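Local coordinates for putative uncharacterized protein (Streptococcus mutans, PDB 3L7N), which is probably a glutamine amidotransferase, expected to release ammonia from glutamine for transfer to an acceptor not yet identified, at residues A22-D27 / A224-L229. Sequence-based numbering, arbitrary orientation.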
loop_
_atom_site.group_PDB
_atom_site.type_symbol
_atom_site.label_atom_id
_atom_site.label_comp_id
_atom_site.label_asym_id
_atom_site.label_seq_id
_atom_site.Cartn_x
_atom_site.Cartn_y
_atom_site.Cartn_z
ATOM N N ALA A 22 16.829 2.874 0.466
ATOM C CA ALA A 22 18.227 2.703 0.875
ATOM C C ALA A 22 19.132 2.788 -0.293
ATOM O O ALA A 22 20.103 3.528 -0.251
ATOM C CB ALA A 22 18.418 1.468 1.570
ATOM N N LEU A 23 18.814 2.031 -1.379
ATOM C CA LEU A 23 19.712 1.970 -2.630
ATOM C C LEU A 23 19.847 3.310 -3.281
ATOM O O LEU A 23 20.931 3.717 -3.641
ATOM C CB LEU A 23 19.178 0.967 -3.614
ATOM C CG LEU A 23 19.078 -0.416 -2.987
ATOM C CD1 LEU A 23 18.320 -1.369 -3.825
ATOM C CD2 LEU A 23 20.520 -0.975 -2.619
ATOM N N ARG A 24 18.746 4.039 -3.374
ATOM C CA ARG A 24 18.779 5.368 -4.020
ATOM C C ARG A 24 19.393 6.444 -3.118
ATOM O O ARG A 24 19.453 7.577 -3.478
ATOM C CB ARG A 24 17.363 5.773 -4.498
ATOM C CG ARG A 24 16.688 4.704 -5.287
ATOM C CD ARG A 24 17.501 4.337 -6.540
ATOM N NE ARG A 24 16.686 3.583 -7.507
ATOM C CZ ARG A 24 16.741 2.242 -7.715
ATOM N NH1 ARG A 24 17.626 1.439 -7.051
ATOM N NH2 ARG A 24 15.924 1.703 -8.576
ATOM N N GLY A 25 19.831 6.050 -1.929
ATOM C CA GLY A 25 20.532 6.954 -1.042
ATOM C C GLY A 25 19.669 7.978 -0.369
ATOM O O GLY A 25 20.117 9.053 -0.081
ATOM N N HIS A 26 18.440 7.633 -0.061
ATOM C CA HIS A 26 17.566 8.582 0.614
ATOM C C HIS A 26 17.651 8.506 2.130
ATOM O O HIS A 26 18.214 7.565 2.687
ATOM C CB HIS A 26 16.154 8.404 0.150
ATOM C CG HIS A 26 15.950 8.776 -1.285
ATOM N ND1 HIS A 26 15.460 7.889 -2.227
ATOM C CD2 HIS A 26 16.194 9.941 -1.953
ATOM C CE1 HIS A 26 15.421 8.485 -3.401
ATOM N NE2 HIS A 26 15.862 9.729 -3.258
ATOM N N ASP A 27 17.043 9.469 2.791
ATOM C CA ASP A 27 17.213 9.641 4.218
ATOM C C ASP A 27 15.984 9.221 4.900
ATOM O O ASP A 27 15.060 9.988 4.983
ATOM C CB ASP A 27 17.482 11.113 4.527
ATOM C CG ASP A 27 17.688 11.372 5.988
ATOM O OD1 ASP A 27 18.217 10.460 6.708
ATOM O OD2 ASP A 27 17.281 12.454 6.441
ATOM N N ALA A 224 9.332 -3.622 -10.853
ATOM C CA ALA A 224 8.328 -2.772 -11.355
ATOM C C ALA A 224 8.174 -1.596 -10.405
ATOM O O ALA A 224 8.228 -0.384 -10.857
ATOM C CB ALA A 224 7.080 -3.497 -11.480
ATOM N N LEU A 225 8.039 -1.902 -9.062
ATOM C CA LEU A 225 7.989 -0.831 -8.010
ATOM C C LEU A 225 9.121 0.174 -8.135
ATOM O O LEU A 225 8.879 1.372 -8.209
ATOM C CB LEU A 225 8.003 -1.426 -6.686
ATOM C CG LEU A 225 7.683 -0.574 -5.495
ATOM C CD1 LEU A 225 6.387 0.235 -5.653
ATOM C CD2 LEU A 225 7.565 -1.499 -4.328
ATOM N N TYR A 226 10.362 -0.315 -8.211
ATOM C CA TYR A 226 11.495 0.576 -8.341
ATOM C C TYR A 226 11.310 1.530 -9.470
ATOM O O TYR A 226 11.685 2.700 -9.363
ATOM C CB TYR A 226 12.818 -0.197 -8.511
ATOM C CG TYR A 226 13.160 -1.064 -7.349
ATOM C CD1 TYR A 226 12.738 -0.744 -6.088
ATOM C CD2 TYR A 226 13.922 -2.215 -7.508
ATOM C CE1 TYR A 226 13.009 -1.596 -4.958
ATOM C CE2 TYR A 226 14.226 -3.073 -6.369
ATOM C CZ TYR A 226 13.751 -2.731 -5.108
ATOM O OH TYR A 226 13.990 -3.549 -3.992
ATOM N N SER A 227 10.823 1.036 -10.613
ATOM C CA SER A 227 10.674 1.933 -11.820
ATOM C C SER A 227 9.632 3.008 -11.521
ATOM O O SER A 227 9.848 4.192 -11.852
ATOM C CB SER A 227 10.254 1.157 -13.039
ATOM O OG SER A 227 9.022 0.453 -12.760
ATOM N N PHE A 228 8.525 2.614 -10.846
ATOM C CA PHE A 228 7.532 3.597 -10.379
ATOM C C PHE A 228 8.126 4.682 -9.417
ATOM O O PHE A 228 8.025 5.907 -9.700
ATOM C CB PHE A 228 6.308 2.923 -9.772
ATOM C CG PHE A 228 5.374 3.877 -9.069
ATOM C CD1 PHE A 228 4.418 4.633 -9.810
ATOM C CD2 PHE A 228 5.466 4.076 -7.655
ATOM C CE1 PHE A 228 3.553 5.565 -9.159
ATOM C CE2 PHE A 228 4.612 5.001 -6.984
ATOM C CZ PHE A 228 3.650 5.760 -7.745
ATOM N N LEU A 229 8.834 4.247 -8.359
ATOM C CA LEU A 229 9.360 5.212 -7.363
ATOM C C LEU A 229 10.378 6.115 -7.985
ATOM O O LEU A 229 10.367 7.357 -7.747
ATOM C CB LEU A 229 9.937 4.495 -6.116
ATOM C CG LEU A 229 8.934 3.600 -5.330
ATOM C CD1 LEU A 229 9.663 2.530 -4.453
ATOM C CD2 LEU A 229 8.074 4.477 -4.498
#
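NH2 of Arg24 forms a salt bridge with Asp230 and lies 3.6 Å from CB of Tyr226. The first is a polar partner, the second a carbon contact, and both belong to helix 219-233. CG, where the phenol ring begins, is a little farther, at 4.1 Å from the same NH2. The guanidinium thus meets the root of the tyrosine and not its hydroxyl. Its plane is turned 59° from the ring plane, so the two groups do not stack. The side chains cross at about a right angle. Arg24 bends at chi2 (-59°), extends at chi3 and turns again at chi4, which sets how NH2 meets CB of Tyr226. Most of the 103 Å² buried between 22-27 and 224-229 belongs to Arg24 and Tyr226.

Arg24 sits where helix 15-23 ends. Gly25, with a positive phi of 74°, closes that helix in a Schellman motif, and its N bonds back to Ala22 O at 3.0 Å. The chain then enters strand 27-32, at one edge of the sheet. Tyr226 also touches Ala16 and Ala19, and Leu229 packs on Trp20, so the C-terminal helix lies against helix 15-23. Arg24 adds a charged tie beside this apolar packing. Its NE and NH2 both find hydrogen-bond partners just beyond the two segments, while Tyr226 offers carbon alone to the guanidinium.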